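Local coordinates for protein E1 (Kluyveromyces marxianus, PDB 3VX6) that activates the ubiquitin-like modifiers Atg8 and Atg12, as an E1-like enzyme, for the conjugation reactions required for autophagy and cytoplasm-to-vacuole transport, at residues Cys196-Phe201 with Thr230-Phe235; Ile155-Ile160 with Ser241-Glu246. All coordinates share one frame; numbering follows the deposited sequence.

Interaction 1: Cys196-Phe201 with Thr230-Phe235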
loop_
_atom_site.group_PDB
_atom_site.type_symbol
_atom_site.label_atom_id
_atom_site.label_comp_id
_atom_site.label_asym_id
_atom_site.label_seq_id
_atom_site.Cartn_x
_atom_site.Cartn_y
_atom_site.Cartn_z
ATOM N N CYS A 196 -20.467 10.229 -1.628
ATOM C CA CYS A 196 -19.592 11.004 -0.752
ATOM C C CYS A 196 -19.021 12.225 -1.467
ATOM O O CYS A 196 -18.888 12.231 -2.692
ATOM C CB CYS A 196 -18.442 10.142 -0.244
ATOM S SG CYS A 196 -17.236 9.741 -1.516
ATOM N N GLU A 197 -18.686 13.254 -0.690
ATOM C CA GLU A 197 -18.129 14.487 -1.233
ATOM C C GLU A 197 -16.669 14.255 -1.509
ATOM O O GLU A 197 -16.081 14.886 -2.393
ATOM C CB GLU A 197 -18.228 15.646 -0.233
ATOM C CG GLU A 197 -19.620 16.077 0.122
ATOM C CD GLU A 197 -20.198 15.285 1.265
ATOM O OE1 GLU A 197 -19.630 15.363 2.382
ATOM O OE2 GLU A 197 -21.220 14.591 1.038
ATOM N N LYS A 198 -16.085 13.353 -0.725
ATOM C CA LYS A 198 -14.681 13.049 -0.861
ATOM C C LYS A 198 -14.231 11.839 -0.086
ATOM O O LYS A 198 -14.989 11.245 0.672
ATOM C CB LYS A 198 -13.853 14.257 -0.437
ATOM C CG LYS A 198 -14.227 14.851 0.892
ATOM C CD LYS A 198 -13.704 16.272 0.962
ATOM C CE LYS A 198 -13.976 16.915 2.313
ATOM N NZ LYS A 198 -13.654 18.369 2.279
ATOM N N VAL A 199 -12.973 11.489 -0.314
ATOM C CA VAL A 199 -12.309 10.366 0.314
ATOM C C VAL A 199 -11.159 10.887 1.154
ATOM O O VAL A 199 -10.384 11.716 0.696
ATOM C CB VAL A 199 -11.748 9.417 -0.752
ATOM C CG1 VAL A 199 -10.787 8.399 -0.116
ATOM C CG2 VAL A 199 -12.900 8.724 -1.456
ATOM N N VAL A 200 -11.055 10.408 2.388
ATOM C CA VAL A 200 -9.977 10.829 3.276
ATOM C C VAL A 200 -8.989 9.673 3.384
ATOM O O VAL A 200 -9.367 8.528 3.638
ATOM C CB VAL A 200 -10.522 11.252 4.664
ATOM C CG1 VAL A 200 -11.430 12.443 4.497
ATOM C CG2 VAL A 200 -11.297 10.127 5.302
ATOM N N PHE A 201 -7.718 9.984 3.173
ATOM C CA PHE A 201 -6.667 8.982 3.171
ATOM C C PHE A 201 -5.490 9.353 4.072
ATOM O O PHE A 201 -4.948 10.455 3.983
ATOM C CB PHE A 201 -6.204 8.806 1.716
ATOM C CG PHE A 201 -4.969 7.965 1.539
ATOM C CD1 PHE A 201 -3.979 8.362 0.640
ATOM C CD2 PHE A 201 -4.805 6.769 2.219
ATOM C CE1 PHE A 201 -2.859 7.588 0.428
ATOM C CE2 PHE A 201 -3.680 5.985 2.011
ATOM C CZ PHE A 201 -2.710 6.392 1.119
ATOM N N THR A 230 -14.570 14.925 -11.439
ATOM C CA THR A 230 -13.454 15.018 -10.527
ATOM C C THR A 230 -13.594 14.127 -9.282
ATOM O O THR A 230 -14.663 13.584 -9.002
ATOM C CB THR A 230 -13.285 16.510 -10.130
ATOM O OG1 THR A 230 -12.105 16.679 -9.347
ATOM C CG2 THR A 230 -14.488 16.995 -9.346
ATOM N N TYR A 231 -12.488 13.964 -8.556
ATOM C CA TYR A 231 -12.447 13.163 -7.335
ATOM C C TYR A 231 -11.642 13.913 -6.296
ATOM O O TYR A 231 -10.522 14.334 -6.563
ATOM C CB TYR A 231 -11.774 11.833 -7.599
ATOM C CG TYR A 231 -12.473 11.035 -8.645
ATOM C CD1 TYR A 231 -13.505 10.171 -8.305
ATOM C CD2 TYR A 231 -12.143 11.181 -9.990
ATOM C CE1 TYR A 231 -14.192 9.474 -9.281
ATOM C CE2 TYR A 231 -12.833 10.486 -10.972
ATOM C CZ TYR A 231 -13.850 9.643 -10.611
ATOM O OH TYR A 231 -14.561 8.988 -11.575
ATOM N N THR A 232 -12.206 14.072 -5.108
ATOM C CA THR A 232 -11.512 14.793 -4.058
ATOM C C THR A 232 -10.994 13.853 -2.997
ATOM O O THR A 232 -11.726 13.007 -2.507
ATOM C CB THR A 232 -12.430 15.820 -3.398
ATOM O OG1 THR A 232 -12.767 16.837 -4.354
ATOM C CG2 THR A 232 -11.737 16.440 -2.198
ATOM N N ILE A 233 -9.729 14.013 -2.631
ATOM C CA ILE A 233 -9.131 13.154 -1.624
ATOM C C ILE A 233 -8.353 13.937 -0.587
ATOM O O ILE A 233 -7.482 14.738 -0.927
ATOM C CB ILE A 233 -8.177 12.145 -2.265
ATOM C CG1 ILE A 233 -8.942 11.279 -3.270
ATOM C CG2 ILE A 233 -7.512 11.307 -1.180
ATOM C CD1 ILE A 233 -8.058 10.399 -4.112
ATOM N N CYS A 234 -8.675 13.705 0.681
ATOM C CA CYS A 234 -7.979 14.362 1.784
ATOM C C CYS A 234 -6.793 13.492 2.183
ATOM O O CYS A 234 -6.960 12.329 2.534
ATOM C CB CYS A 234 -8.910 14.524 2.987
ATOM S SG CYS A 234 -10.309 15.588 2.684
ATOM N N PHE A 235 -5.597 14.055 2.125
ATOM C CA PHE A 235 -4.395 13.315 2.479
ATOM C C PHE A 235 -3.912 13.749 3.847
ATOM O O PHE A 235 -3.282 14.793 3.992
ATOM C CB PHE A 235 -3.323 13.550 1.417
ATOM C CG PHE A 235 -3.710 13.035 0.055
ATOM C CD1 PHE A 235 -3.744 11.665 -0.203
ATOM C CD2 PHE A 235 -4.078 13.914 -0.963
ATOM C CE1 PHE A 235 -4.136 11.179 -1.456
ATOM C CE2 PHE A 235 -4.473 13.435 -2.220
ATOM C CZ PHE A 235 -4.503 12.067 -2.465
#
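F201 and F235 meet rim to rim: CD1 of F201 lies 3.4 Å from CD1 of F235, at the edge of either ring. Ring centroids 6.0 Å apart and planes inclined at 76° fit an oblique crossing in which neither ring lies over the other's face. The first torsions help to set this meeting, with CG of F201 anti to its backbone N (chi1 171°) and CG of F235 beside its own N (chi1 -63°). I233 packs into the same layer; its CG2 sits over one face of the F235 ring, offset toward the rim, and 4.0 Å from CB of F201.

V200 and C234 project from the other face of the sheet, and K198 and T232 turn their CB atoms toward each other beside them. CG1 of V200 touches CB of C234 at 3.6 Å, while CG2 of T232 meets CB of K198 at 3.5 Å. The lysine chain then runs on extended past the sulfur of C234, with CD 3.9 Å from SG, and NZ reaches a salt bridge with E244 on strand 243-250, the next strand beyond 231-236.

Between these two layers, three backbone hydrogen bonds fix the pairing: V199 N to T232 O, C234 N to V199 O at 2.6 Å, and F201 N to C234 O. They place V199 opposite I233, V200 opposite C234 and F201 opposite F235, in parallel register. Farther out, W222 of helix 215-225 touches V199, and T215 touches F235, so that helix packs on the face carrying the phenylalanines. Strand 198-202, helix 215-225 and strand 231-236 thus form a beta-alpha-beta unit, in which the helical connection crosses over the sheet and returns the chain to a neighbouring parallel strand.

Interaction 2: Ile155-Ile160 with Ser241-Glu246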
loop_
_atom_site.group_PDB
_atom_site.type_symbol
_atom_site.label_atom_id
_atom_site.label_comp_id
_atom_site.label_asym_id
_atom_site.label_seq_id
_atom_site.Cartn_x
_atom_site.Cartn_y
_atom_site.Cartn_z
ATOM N N ILE A 155 -6.468 18.890 -9.709
ATOM C CA ILE A 155 -7.159 20.095 -10.128
ATOM C C ILE A 155 -7.106 21.114 -9.007
ATOM O O ILE A 155 -6.993 22.305 -9.253
ATOM C CB ILE A 155 -8.620 19.808 -10.465
ATOM C CG1 ILE A 155 -8.685 18.985 -11.747
ATOM C CG2 ILE A 155 -9.395 21.109 -10.603
ATOM C CD1 ILE A 155 -7.865 19.569 -12.894
ATOM N N SER A 156 -7.166 20.632 -7.773
ATOM C CA SER A 156 -7.135 21.514 -6.616
ATOM C C SER A 156 -6.658 20.815 -5.338
ATOM O O SER A 156 -6.823 19.606 -5.181
ATOM C CB SER A 156 -8.538 22.097 -6.396
ATOM O OG SER A 156 -8.737 22.464 -5.045
ATOM N N SER A 157 -6.047 21.582 -4.440
ATOM C CA SER A 157 -5.597 21.032 -3.165
ATOM C C SER A 157 -5.502 22.122 -2.118
ATOM O O SER A 157 -5.203 23.273 -2.427
ATOM C CB SER A 157 -4.241 20.321 -3.287
ATOM O OG SER A 157 -3.152 21.225 -3.313
ATOM N N LYS A 158 -5.784 21.753 -0.878
ATOM C CA LYS A 158 -5.711 22.687 0.223
ATOM C C LYS A 158 -5.146 21.946 1.414
ATOM O O LYS A 158 -5.265 20.727 1.506
ATOM C CB LYS A 158 -7.096 23.237 0.556
ATOM C CG LYS A 158 -8.118 22.190 0.918
ATOM C CD LYS A 158 -9.487 22.819 1.175
ATOM C CE LYS A 158 -10.558 21.743 1.344
ATOM N NZ LYS A 158 -11.947 22.278 1.487
ATOM N N VAL A 159 -4.514 22.684 2.316
ATOM C CA VAL A 159 -3.938 22.091 3.509
ATOM C C VAL A 159 -5.067 21.610 4.409
ATOM O O VAL A 159 -6.163 22.156 4.398
ATOM C CB VAL A 159 -3.084 23.113 4.291
ATOM C CG1 VAL A 159 -2.331 22.410 5.420
ATOM C CG2 VAL A 159 -2.109 23.811 3.346
ATOM N N ILE A 160 -4.807 20.562 5.170
ATOM C CA ILE A 160 -5.807 20.042 6.075
ATOM C C ILE A 160 -5.280 20.197 7.492
ATOM O O ILE A 160 -4.099 19.930 7.764
ATOM C CB ILE A 160 -6.074 18.562 5.826
ATOM C CG1 ILE A 160 -6.706 18.364 4.458
ATOM C CG2 ILE A 160 -6.985 18.016 6.903
ATOM C CD1 ILE A 160 -6.984 16.914 4.154
ATOM N N SER A 241 1.870 18.078 6.946
ATOM C CA SER A 241 1.806 18.073 5.492
ATOM C C SER A 241 0.452 17.623 4.948
ATOM O O SER A 241 0.279 17.546 3.729
ATOM C CB SER A 241 2.887 17.149 4.929
ATOM O OG SER A 241 2.606 15.797 5.252
ATOM N N SER A 242 -0.495 17.314 5.834
ATOM C CA SER A 242 -1.827 16.875 5.403
ATOM C C SER A 242 -2.515 17.891 4.489
ATOM O O SER A 242 -2.599 19.083 4.806
ATOM C CB SER A 242 -2.717 16.573 6.613
ATOM O OG SER A 242 -2.185 17.156 7.795
ATOM N N PHE A 243 -2.995 17.410 3.344
ATOM C CA PHE A 243 -3.670 18.266 2.374
ATOM C C PHE A 243 -4.805 17.531 1.671
ATOM O O PHE A 243 -4.772 16.315 1.529
ATOM C CB PHE A 243 -2.684 18.734 1.308
ATOM C CG PHE A 243 -2.227 17.634 0.377
ATOM C CD1 PHE A 243 -1.373 16.628 0.828
ATOM C CD2 PHE A 243 -2.664 17.599 -0.948
ATOM C CE1 PHE A 243 -0.966 15.608 -0.027
ATOM C CE2 PHE A 243 -2.263 16.584 -1.811
ATOM C CZ PHE A 243 -1.412 15.586 -1.351
ATOM N N GLU A 244 -5.810 18.276 1.230
ATOM C CA GLU A 244 -6.929 17.686 0.508
ATOM C C GLU A 244 -6.702 18.016 -0.959
ATOM O O GLU A 244 -6.195 19.088 -1.284
ATOM C CB GLU A 244 -8.255 18.297 0.964
ATOM C CG GLU A 244 -9.451 17.797 0.170
ATOM C CD GLU A 244 -10.768 18.403 0.632
ATOM O OE1 GLU A 244 -11.129 18.216 1.814
ATOM O OE2 GLU A 244 -11.446 19.060 -0.191
ATOM N N ALA A 245 -7.066 17.106 -1.848
ATOM C CA ALA A 245 -6.881 17.359 -3.263
ATOM C C ALA A 245 -8.027 16.871 -4.152
ATOM O O ALA A 245 -8.659 15.848 -3.898
ATOM C CB ALA A 245 -5.570 16.751 -3.716
ATOM N N GLU A 246 -8.295 17.636 -5.198
ATOM C CA GLU A 246 -9.326 17.297 -6.161
ATOM C C GLU A 246 -8.567 16.747 -7.365
ATOM O O GLU A 246 -7.678 17.406 -7.900
ATOM C CB GLU A 246 -10.089 18.548 -6.550
ATOM C CG GLU A 246 -11.337 18.275 -7.316
ATOM C CD GLU A 246 -12.066 19.540 -7.642
ATOM O OE1 GLU A 246 -13.270 19.445 -7.955
ATOM O OE2 GLU A 246 -11.435 20.626 -7.585
#
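E246 O accepts two backbone N-H groups, from I155 N at 2.6 Å and from S156 N at 3.3 Å. Two successive residues facing one define a classic beta bulge. E246 N in turn donates to S156 O, and CG of E246, anti to its own backbone N (chi1 -168°), starts an extended chain that brings OE2 to 3.5 Å from CB of S156.

Beyond the bulge the strands run antiparallel, with axes at 168°. E244 N donates to K158 O at 2.5 Å in a hydrogen-bonded pair, and the two side chains lie alongside each other, pointing the same way. Their ion pair is long, 3.7 Å from K158 NZ to E244 OE2; OE1 of the same carboxylate also bridges to K198. On the other face, CB of S157 approaches the edge of the F243 ring, 3.9 Å from CD2.

Past the strand's end, I160 N bonds S242 O at 2.7 Å from above the carbonyl plane, 43° out of it. I160 lays CD1 against the F243-E244 peptide, 3.4 Å from C of F243, and also touches C234. With K198 bridging to OE1 and K158 more distant from OE2, the E244 carboxylate would probably be stabilised in its charged form; the several backbone hydrogen bonds, against a single long ion pair, suggest that this edge-strand pairing rests mainly on the backbone.

Overall arrangement
The two contacts are strand pairs of one mixed sheet, with centres about 9 Å apart. Interaction 1 is largely buried and parallel. Interaction 2 is antiparallel and attaches strand 151-159, outermost in this sheet within the chain, so much of it is exposed and it relies more on serine, lysine and glutamate. Strands 231-236 and 243-250 join them: I233 N to A245 O and F235 N to F243 O, both 2.5 Å, are probable hydrogen bonds, and the F235 and F243 rings also meet. The side-chain chemistry is thus mostly apolar in the inner pair and more polar and charged in the pair at the edge.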